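Local coordinates for protein alpha-glucosidase ([Eubacterium] rectale, PDB 6PNR) that probably cleaves alpha-glycosides of the sulfonated sugar sulfoquinovose, as a family 31 glycoside hydrolase, and binds a sulfonated aza-sugar inhibitor, at residues A[425-428]-A[432-435]; A[237-242]-A[557-562]; A[167-172]-A[446-451]. One frame throughout, in Å; residues are numbered along the deposited sequence.

Overall arrangement
Three joints along the family 31 barrel illustrate how a large glycosidase is tied together. In chain order the segments run 167-172, 237-242, 425-428, 432-435, 446-451 and 557-562, so contacts 2 and 3 interleave, while contact 1 is a local turn-back at the end of helix 408-429. Contacts 1 and 2 have centres about 18 Å apart and meet where the backbone O of Asp435 probably accepts from Trp237 NE1, beside the entries to barrel strands 437-439 and 242-245. Contact 3, centred about 19 Å from contact 1 and 24 Å from contact 2, joins the eight-stranded N-terminal sheet to the barrel; contact 2 sets the lead-in to strand 242-245 against helix 538-568, so regions distant in sequence meet at both.

Contact 1. Residues A[425-428]-A[432-435]; sequences EAVK and KLGD
Val427 lays its CG1 methyl over the peptide that joins Lys432 to Leu433, 3.6 Å from Leu433 N, and the same methyl meets Leu433 CD2 at 3.9 Å. With CG1 anti to the backbone N (chi1 170°), this branch is turned to the chain that doubles back beyond the helix. A second patch forms where Leu433 CG rests against the backbone of Lys428, 4.2 Å from Lys428 CA; the amine of Lys428 is directed to Tyr424 instead. Beneath the apolar overlap, Lys432 N donates to Val427 O at 3.1 Å, a fairly straight bond (164°) whose donor stands 28° from the carbonyl plane. Its span of five residues is that of the 6→1 bond of a Schellman motif, consistent with a helix C-terminus that reverses direction. The helix belongs to a beta-alpha-beta crossover of the TIM barrel, between strands 386-389 and 437-439, and its exit lies at the end of the barrel where the strands begin. One water accepts from Leu433 N at 3.1 Å and gives a weak, long bond to Lys428 O, bridging the last turn to the loop. Residues 432-435 then make a type II beta turn, closed by Asp435 N on Lys432 O at 2.7 Å, with Gly434 at the position whose positive phi suits glycine.

Contact 2. Residues A[237-242]-A[557-562]; sequences WVYNGL and YTKTLV
Tyr239 presents one face of its ring to the aliphatic chain of Lys559, a CH-pi contact in which Lys559 CG stands 3.8 Å from the centroid of the Tyr239 ring and 20° off the normal. Because the lysine is extended beyond CG, a second methylene follows across the same face, with Lys559 CE 3.6 Å from Tyr239 CD2. The ring's edge and hydroxyl reach side chains on the near side of the helix. Thr558 CG2 sits near the ring plane at 3.9 Å from Tyr239 CE1, while Val562, one turn further on, meets the phenol end-on, its CG2 a close 3.2 Å from Tyr239 OH. The methyl of Thr558 is available for this because its hydroxyl is turned back, toward a weak bond with Leu554 O. Exchanging Tyr239 for an alanine would probably open a gap against the helix and leave the Lys559 methylenes without their aromatic face.

Behind the ring, Val238 CG2 is centred over the opposite face, so the phenol is held between a neighbour in its own segment and the helix. Tyr239 and Val238 belong to a short 3-10 segment, in which Asn240 N bonds Trp237 O at 3.1 Å. Tyr551 and Ala555, earlier on helix 538-568, also touch Tyr239. The turn leads into strand 242-245, which pairs in parallel with strand 267-271 of the barrel, while Thr558, beside the ring, and Leu561 also touch Phe595 of strand 593-595.

Contact 3. Residues A[167-172]-A[446-451]; sequences YPQPTF and GSQKYC
Gln169 OE1 is gripped by two donors of different kinds: Tyr167 OH reaches it at 2.9 Å almost in line with the C=O bond, and Gln448 NE2 at 3.1 Å in the carbonyl plane, on a lone pair. The two amides approach from opposite directions with their planes 71° apart. Gln169 NE2 gives a 2.8 Å bond to Thr171 OG1, which, with the donors on OE1, helps to fix the rotation of this amide; Thr171 OG1 is in turn bonded to His181. The Gln448 amide is held at both ends. Bent at chi2 (79°), its chain folds back so that Gln448 OE1 accepts from Gly446 N, the N-cap residue, at 3.0 Å, while NE2 also donates to Met482 O. The two glutamines and Tyr167 thus form a buried hydrogen-bonded network that extends to His181 and Met482. Ser447 CB adds a looser van der Waals touch, 4.0 Å from Tyr167 OH, and the Tyr167 side chain lies about 13 Å from the bound inhibitor. Phe228 of helix 217-228 packs on both glutamines. On one side stands strand 168-174, between strands 178-182 and 114-118 of the N-terminal antiparallel sheet; on the other, the short helix 447-450, following barrel strand 437-439 and lying against helix 408-429.

Contact 1. Residues A[425-428]-A[432-435]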
loop_
_atom_site.group_PDB
_atom_site.type_symbol
_atom_site.label_atom_id
_atom_site.label_comp_id
_atom_site.label_asym_id
_atom_site.label_seq_id
_atom_site.Cartn_x
_atom_site.Cartn_y
_atom_site.Cartn_z
ATOM N N GLU A 425 -29.373 -18.315 -20.856
ATOM C CA GLU A 425 -30.725 -18.853 -20.946
ATOM C C GLU A 425 -31.570 -18.068 -21.943
ATOM O O GLU A 425 -32.327 -18.663 -22.723
ATOM C CB GLU A 425 -31.352 -18.902 -19.552
ATOM C CG GLU A 425 -30.651 -19.975 -18.700
ATOM C CD GLU A 425 -31.276 -20.227 -17.333
ATOM O OE1 GLU A 425 -32.268 -19.559 -16.956
ATOM O OE2 GLU A 425 -30.756 -21.118 -16.627
ATOM N N ALA A 426 -31.412 -16.739 -21.986
ATOM C CA ALA A 426 -32.077 -15.957 -23.030
ATOM C C ALA A 426 -31.751 -16.497 -24.419
ATOM O O ALA A 426 -32.648 -16.690 -25.254
ATOM C CB ALA A 426 -31.690 -14.477 -22.928
ATOM N N VAL A 427 -30.469 -16.764 -24.678
ATOM C CA VAL A 427 -30.059 -17.240 -25.992
ATOM C C VAL A 427 -30.536 -18.669 -26.215
ATOM O O VAL A 427 -31.077 -19.001 -27.275
ATOM C CB VAL A 427 -28.535 -17.115 -26.158
ATOM C CG1 VAL A 427 -28.076 -17.813 -27.409
ATOM C CG2 VAL A 427 -28.143 -15.637 -26.197
ATOM N N LYS A 428 -30.356 -19.533 -25.214
ATOM C CA LYS A 428 -30.721 -20.935 -25.375
ATOM C C LYS A 428 -32.229 -21.096 -25.572
ATOM O O LYS A 428 -32.673 -21.803 -26.481
ATOM C CB LYS A 428 -30.251 -21.734 -24.161
ATOM C CG LYS A 428 -30.446 -23.250 -24.281
ATOM C CD LYS A 428 -30.117 -23.937 -22.956
ATOM C CE LYS A 428 -29.951 -25.458 -23.101
ATOM N NZ LYS A 428 -28.515 -25.866 -23.316
ATOM N N LYS A 432 -31.004 -20.099 -30.125
ATOM C CA LYS A 432 -29.979 -19.399 -30.894
ATOM C C LYS A 432 -28.548 -19.697 -30.438
ATOM O O LYS A 432 -27.616 -19.056 -30.937
ATOM C CB LYS A 432 -30.231 -17.884 -30.860
ATOM C CG LYS A 432 -31.373 -17.420 -31.754
ATOM C CD LYS A 432 -31.128 -17.888 -33.184
ATOM C CE LYS A 432 -32.336 -17.644 -34.079
ATOM N NZ LYS A 432 -32.497 -16.207 -34.425
ATOM N N LEU A 433 -28.336 -20.659 -29.533
ATOM C CA LEU A 433 -26.971 -21.067 -29.200
ATOM C C LEU A 433 -26.229 -21.491 -30.458
ATOM O O LEU A 433 -26.760 -22.236 -31.288
ATOM C CB LEU A 433 -26.974 -22.219 -28.196
ATOM C CG LEU A 433 -26.842 -21.998 -26.691
ATOM C CD1 LEU A 433 -26.407 -23.315 -26.044
ATOM C CD2 LEU A 433 -25.865 -20.878 -26.326
ATOM N N GLY A 434 -25.000 -21.002 -30.609
ATOM C CA GLY A 434 -24.266 -21.172 -31.846
ATOM C C GLY A 434 -24.637 -20.211 -32.959
ATOM O O GLY A 434 -23.966 -20.207 -33.998
ATOM N N ASP A 435 -25.676 -19.386 -32.791
ATOM C CA ASP A 435 -26.051 -18.445 -33.844
ATOM C C ASP A 435 -25.891 -16.991 -33.446
ATOM O O ASP A 435 -25.695 -16.144 -34.319
ATOM C CB ASP A 435 -27.502 -18.658 -34.282
ATOM C CG ASP A 435 -27.763 -20.065 -34.786
ATOM O OD1 ASP A 435 -26.853 -20.665 -35.394
ATOM O OD2 ASP A 435 -28.885 -20.561 -34.559
HETATM O O HOH W 1 -30.300 -22.840 -28.649
#

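Contact 2. Residues A[237-242]-A[557-562]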
loop_
_atom_site.group_PDB
_atom_site.type_symbol
_atom_site.label_atom_id
_atom_site.label_comp_id
_atom_site.label_asym_id
_atom_site.label_seq_id
_atom_site.Cartn_x
_atom_site.Cartn_y
_atom_site.Cartn_z
ATOM N N TRP A 237 -20.858 -16.528 -38.943
ATOM C CA TRP A 237 -20.719 -15.189 -39.513
ATOM C C TRP A 237 -19.582 -14.379 -38.892
ATOM O O TRP A 237 -19.160 -13.389 -39.503
ATOM C CB TRP A 237 -22.029 -14.392 -39.402
ATOM C CG TRP A 237 -22.621 -14.266 -38.020
ATOM C CD1 TRP A 237 -23.631 -15.024 -37.497
ATOM C CD2 TRP A 237 -22.262 -13.320 -36.998
ATOM N NE1 TRP A 237 -23.923 -14.609 -36.225
ATOM C CE2 TRP A 237 -23.095 -13.570 -35.890
ATOM C CE3 TRP A 237 -21.320 -12.287 -36.914
ATOM C CZ2 TRP A 237 -23.017 -12.833 -34.711
ATOM C CZ3 TRP A 237 -21.242 -11.550 -35.740
ATOM C CH2 TRP A 237 -22.088 -11.828 -34.654
ATOM N N VAL A 238 -19.063 -14.760 -37.713
ATOM C CA VAL A 238 -17.988 -13.946 -37.141
ATOM C C VAL A 238 -16.759 -13.980 -38.041
ATOM O O VAL A 238 -15.988 -13.014 -38.088
ATOM C CB VAL A 238 -17.613 -14.362 -35.692
ATOM C CG1 VAL A 238 -18.834 -14.498 -34.795
ATOM C CG2 VAL A 238 -16.740 -15.611 -35.661
ATOM N N TYR A 239 -16.569 -15.064 -38.790
ATOM C CA TYR A 239 -15.381 -15.204 -39.625
ATOM C C TYR A 239 -15.462 -14.409 -40.919
ATOM O O TYR A 239 -14.500 -14.437 -41.692
ATOM C CB TYR A 239 -15.130 -16.691 -39.954
ATOM C CG TYR A 239 -15.030 -17.542 -38.702
ATOM C CD1 TYR A 239 -13.869 -17.555 -37.931
ATOM C CD2 TYR A 239 -16.115 -18.290 -38.266
ATOM C CE1 TYR A 239 -13.789 -18.308 -36.764
ATOM C CE2 TYR A 239 -16.044 -19.057 -37.105
ATOM C CZ TYR A 239 -14.884 -19.067 -36.364
ATOM O OH TYR A 239 -14.834 -19.836 -35.218
ATOM N N ASN A 240 -16.578 -13.728 -41.183
ATOM C CA ASN A 240 -16.692 -12.863 -42.357
ATOM C C ASN A 240 -15.794 -11.631 -42.288
ATOM O O ASN A 240 -15.674 -10.927 -43.292
ATOM C CB ASN A 240 -18.147 -12.405 -42.551
ATOM C CG ASN A 240 -19.086 -13.546 -42.923
ATOM O OD1 ASN A 240 -18.650 -14.572 -43.425
ATOM N ND2 ASN A 240 -20.387 -13.352 -42.699
ATOM N N GLY A 241 -15.173 -11.337 -41.146
ATOM C CA GLY A 241 -14.382 -10.124 -41.067
ATOM C C GLY A 241 -14.484 -9.376 -39.749
ATOM O O GLY A 241 -14.684 -9.969 -38.679
ATOM N N LEU A 242 -14.333 -8.058 -39.823
ATOM C CA LEU A 242 -14.170 -7.238 -38.630
ATOM C C LEU A 242 -15.520 -6.895 -38.011
ATOM O O LEU A 242 -16.513 -6.705 -38.718
ATOM C CB LEU A 242 -13.422 -5.952 -38.999
ATOM C CG LEU A 242 -12.983 -4.957 -37.933
ATOM C CD1 LEU A 242 -11.973 -5.600 -37.004
ATOM C CD2 LEU A 242 -12.367 -3.704 -38.630
ATOM N N TYR A 557 -8.759 -22.702 -40.599
ATOM C CA TYR A 557 -7.980 -23.213 -39.477
ATOM C C TYR A 557 -8.607 -22.813 -38.142
ATOM O O TYR A 557 -8.794 -23.654 -37.253
ATOM C CB TYR A 557 -6.535 -22.699 -39.586
ATOM C CG TYR A 557 -5.648 -23.053 -38.410
ATOM C CD1 TYR A 557 -5.363 -24.382 -38.100
ATOM C CD2 TYR A 557 -5.074 -22.054 -37.616
ATOM C CE1 TYR A 557 -4.533 -24.711 -37.015
ATOM C CE2 TYR A 557 -4.246 -22.373 -36.532
ATOM C CZ TYR A 557 -3.987 -23.695 -36.235
ATOM O OH TYR A 557 -3.174 -24.003 -35.163
ATOM N N THR A 558 -8.952 -21.529 -37.999
ATOM C CA THR A 558 -9.498 -21.019 -36.743
ATOM C C THR A 558 -10.790 -21.727 -36.366
ATOM O O THR A 558 -11.026 -22.018 -35.189
ATOM C CB THR A 558 -9.742 -19.517 -36.854
ATOM O OG1 THR A 558 -8.542 -18.883 -37.318
ATOM C CG2 THR A 558 -10.156 -18.941 -35.504
ATOM N N LYS A 559 -11.630 -22.029 -37.361
ATOM C CA LYS A 559 -12.860 -22.773 -37.103
ATOM C C LYS A 559 -12.571 -24.137 -36.490
ATOM O O LYS A 559 -13.300 -24.583 -35.597
ATOM C CB LYS A 559 -13.653 -22.949 -38.397
ATOM C CG LYS A 559 -14.584 -21.818 -38.773
ATOM C CD LYS A 559 -15.040 -22.006 -40.233
ATOM C CE LYS A 559 -15.975 -20.905 -40.678
ATOM N NZ LYS A 559 -16.197 -20.946 -42.154
ATOM N N THR A 560 -11.527 -24.837 -36.968
ATOM C CA THR A 560 -11.223 -26.135 -36.370
ATOM C C THR A 560 -10.758 -25.978 -34.923
ATOM O O THR A 560 -10.980 -26.878 -34.104
ATOM C CB THR A 560 -10.173 -26.905 -37.190
ATOM O OG1 THR A 560 -8.895 -26.272 -37.084
ATOM C CG2 THR A 560 -10.570 -26.989 -38.668
ATOM N N LEU A 561 -10.134 -24.840 -34.589
ATOM C CA LEU A 561 -9.719 -24.601 -33.208
ATOM C C LEU A 561 -10.915 -24.312 -32.315
ATOM O O LEU A 561 -10.990 -24.809 -31.182
ATOM C CB LEU A 561 -8.729 -23.437 -33.135
ATOM C CG LEU A 561 -7.482 -23.495 -34.010
ATOM C CD1 LEU A 561 -6.514 -22.410 -33.598
ATOM C CD2 LEU A 561 -6.807 -24.869 -33.934
ATOM N N VAL A 562 -11.848 -23.491 -32.792
ATOM C CA VAL A 562 -13.044 -23.216 -32.000
ATOM C C VAL A 562 -13.858 -24.494 -31.826
ATOM O O VAL A 562 -14.411 -24.763 -30.753
ATOM C CB VAL A 562 -13.862 -22.088 -32.655
ATOM C CG1 VAL A 562 -15.141 -21.841 -31.887
ATOM C CG2 VAL A 562 -13.019 -20.790 -32.738
#

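Contact 3. Residues A[167-172]-A[446-451]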
loop_
_atom_site.group_PDB
_atom_site.type_symbol
_atom_site.label_atom_id
_atom_site.label_comp_id
_atom_site.label_asym_id
_atom_site.label_seq_id
_atom_site.Cartn_x
_atom_site.Cartn_y
_atom_site.Cartn_z
ATOM N N TYR A 167 -12.302 -11.170 -13.503
ATOM C CA TYR A 167 -12.616 -12.599 -13.539
ATOM C C TYR A 167 -11.564 -13.351 -12.739
ATOM O O TYR A 167 -10.628 -13.933 -13.303
ATOM C CB TYR A 167 -12.691 -13.093 -14.988
ATOM C CG TYR A 167 -12.965 -14.584 -15.176
ATOM C CD1 TYR A 167 -13.252 -15.407 -14.104
ATOM C CD2 TYR A 167 -12.951 -15.149 -16.436
ATOM C CE1 TYR A 167 -13.480 -16.758 -14.272
ATOM C CE2 TYR A 167 -13.185 -16.510 -16.618
ATOM C CZ TYR A 167 -13.448 -17.303 -15.527
ATOM O OH TYR A 167 -13.689 -18.653 -15.676
ATOM N N PRO A 168 -11.683 -13.360 -11.416
ATOM C CA PRO A 168 -10.858 -14.260 -10.607
ATOM C C PRO A 168 -11.567 -15.596 -10.440
ATOM O O PRO A 168 -12.769 -15.722 -10.677
ATOM C CB PRO A 168 -10.742 -13.515 -9.262
ATOM C CG PRO A 168 -12.054 -12.748 -9.141
ATOM C CD PRO A 168 -12.602 -12.553 -10.574
ATOM N N GLN A 169 -10.790 -16.613 -10.043
ATOM C CA GLN A 169 -11.439 -17.884 -9.766
ATOM C C GLN A 169 -10.600 -18.644 -8.753
ATOM O O GLN A 169 -9.367 -18.639 -8.857
ATOM C CB GLN A 169 -11.630 -18.730 -11.040
ATOM C CG GLN A 169 -12.653 -19.847 -10.883
ATOM C CD GLN A 169 -12.900 -20.624 -12.166
ATOM O OE1 GLN A 169 -13.351 -20.068 -13.169
ATOM N NE2 GLN A 169 -12.595 -21.925 -12.141
ATOM N N PRO A 170 -11.224 -19.292 -7.766
ATOM C CA PRO A 170 -10.456 -20.050 -6.774
ATOM C C PRO A 170 -10.080 -21.434 -7.293
ATOM O O PRO A 170 -10.501 -22.461 -6.756
ATOM C CB PRO A 170 -11.427 -20.102 -5.588
ATOM C CG PRO A 170 -12.782 -20.235 -6.270
ATOM C CD PRO A 170 -12.673 -19.301 -7.462
ATOM N N THR A 171 -9.266 -21.452 -8.350
ATOM C CA THR A 171 -8.905 -22.652 -9.096
ATOM C C THR A 171 -7.503 -22.435 -9.644
ATOM O O THR A 171 -7.228 -21.369 -10.209
ATOM C CB THR A 171 -9.882 -22.884 -10.255
ATOM O OG1 THR A 171 -11.225 -22.617 -9.814
ATOM C CG2 THR A 171 -9.776 -24.316 -10.801
ATOM N N PHE A 172 -6.618 -23.417 -9.494
ATOM C CA PHE A 172 -5.317 -23.316 -10.135
ATOM C C PHE A 172 -4.898 -24.676 -10.687
ATOM O O PHE A 172 -5.424 -25.722 -10.302
ATOM C CB PHE A 172 -4.242 -22.752 -9.182
ATOM C CG PHE A 172 -3.820 -23.703 -8.086
ATOM C CD1 PHE A 172 -4.485 -23.727 -6.872
ATOM C CD2 PHE A 172 -2.753 -24.565 -8.274
ATOM C CE1 PHE A 172 -4.099 -24.605 -5.862
ATOM C CE2 PHE A 172 -2.356 -25.434 -7.277
ATOM C CZ PHE A 172 -3.023 -25.455 -6.069
ATOM N N GLY A 446 -18.028 -21.538 -13.524
ATOM C CA GLY A 446 -19.250 -21.711 -14.289
ATOM C C GLY A 446 -19.312 -20.857 -15.533
ATOM O O GLY A 446 -20.102 -21.160 -16.439
ATOM N N SER A 447 -18.489 -19.807 -15.617
ATOM C CA SER A 447 -18.416 -19.037 -16.857
ATOM C C SER A 447 -18.008 -19.902 -18.031
ATOM O O SER A 447 -18.298 -19.547 -19.177
ATOM C CB SER A 447 -17.437 -17.873 -16.715
ATOM O OG SER A 447 -17.965 -16.906 -15.833
ATOM N N GLN A 448 -17.337 -21.026 -17.763
ATOM C CA GLN A 448 -16.943 -21.947 -18.821
ATOM C C GLN A 448 -18.150 -22.447 -19.599
ATOM O O GLN A 448 -18.051 -22.685 -20.808
ATOM C CB GLN A 448 -16.171 -23.136 -18.226
ATOM C CG GLN A 448 -14.797 -22.786 -17.590
ATOM C CD GLN A 448 -14.909 -22.189 -16.186
ATOM O OE1 GLN A 448 -16.002 -21.963 -15.682
ATOM N NE2 GLN A 448 -13.767 -21.939 -15.554
ATOM N N LYS A 449 -19.287 -22.630 -18.924
ATOM C CA LYS A 449 -20.531 -23.039 -19.574
ATOM C C LYS A 449 -21.341 -21.850 -20.076
ATOM O O LYS A 449 -21.803 -21.851 -21.223
ATOM C CB LYS A 449 -21.406 -23.855 -18.609
ATOM C CG LYS A 449 -22.742 -24.253 -19.258
ATOM C CD LYS A 449 -23.674 -25.060 -18.357
ATOM C CE LYS A 449 -24.940 -25.460 -19.148
ATOM N NZ LYS A 449 -25.937 -26.221 -18.328
ATOM N N TYR A 450 -21.505 -20.827 -19.231
ATOM C CA TYR A 450 -22.519 -19.800 -19.428
ATOM C C TYR A 450 -22.041 -18.588 -20.212
ATOM O O TYR A 450 -22.849 -17.707 -20.511
ATOM C CB TYR A 450 -23.044 -19.316 -18.078
ATOM C CG TYR A 450 -23.783 -20.378 -17.310
ATOM C CD1 TYR A 450 -24.796 -21.113 -17.913
ATOM C CD2 TYR A 450 -23.460 -20.652 -15.984
ATOM C CE1 TYR A 450 -25.480 -22.095 -17.214
ATOM C CE2 TYR A 450 -24.135 -21.626 -15.278
ATOM C CZ TYR A 450 -25.140 -22.346 -15.898
ATOM O OH TYR A 450 -25.808 -23.314 -15.195
ATOM N N CYS A 451 -20.766 -18.489 -20.532
ATOM C CA CYS A 451 -20.275 -17.349 -21.292
ATOM C C CYS A 451 -19.807 -17.839 -22.656
ATOM O O CYS A 451 -18.887 -18.657 -22.734
ATOM C CB CYS A 451 -19.154 -16.647 -20.528
ATOM S SG CYS A 451 -18.334 -15.357 -21.474
#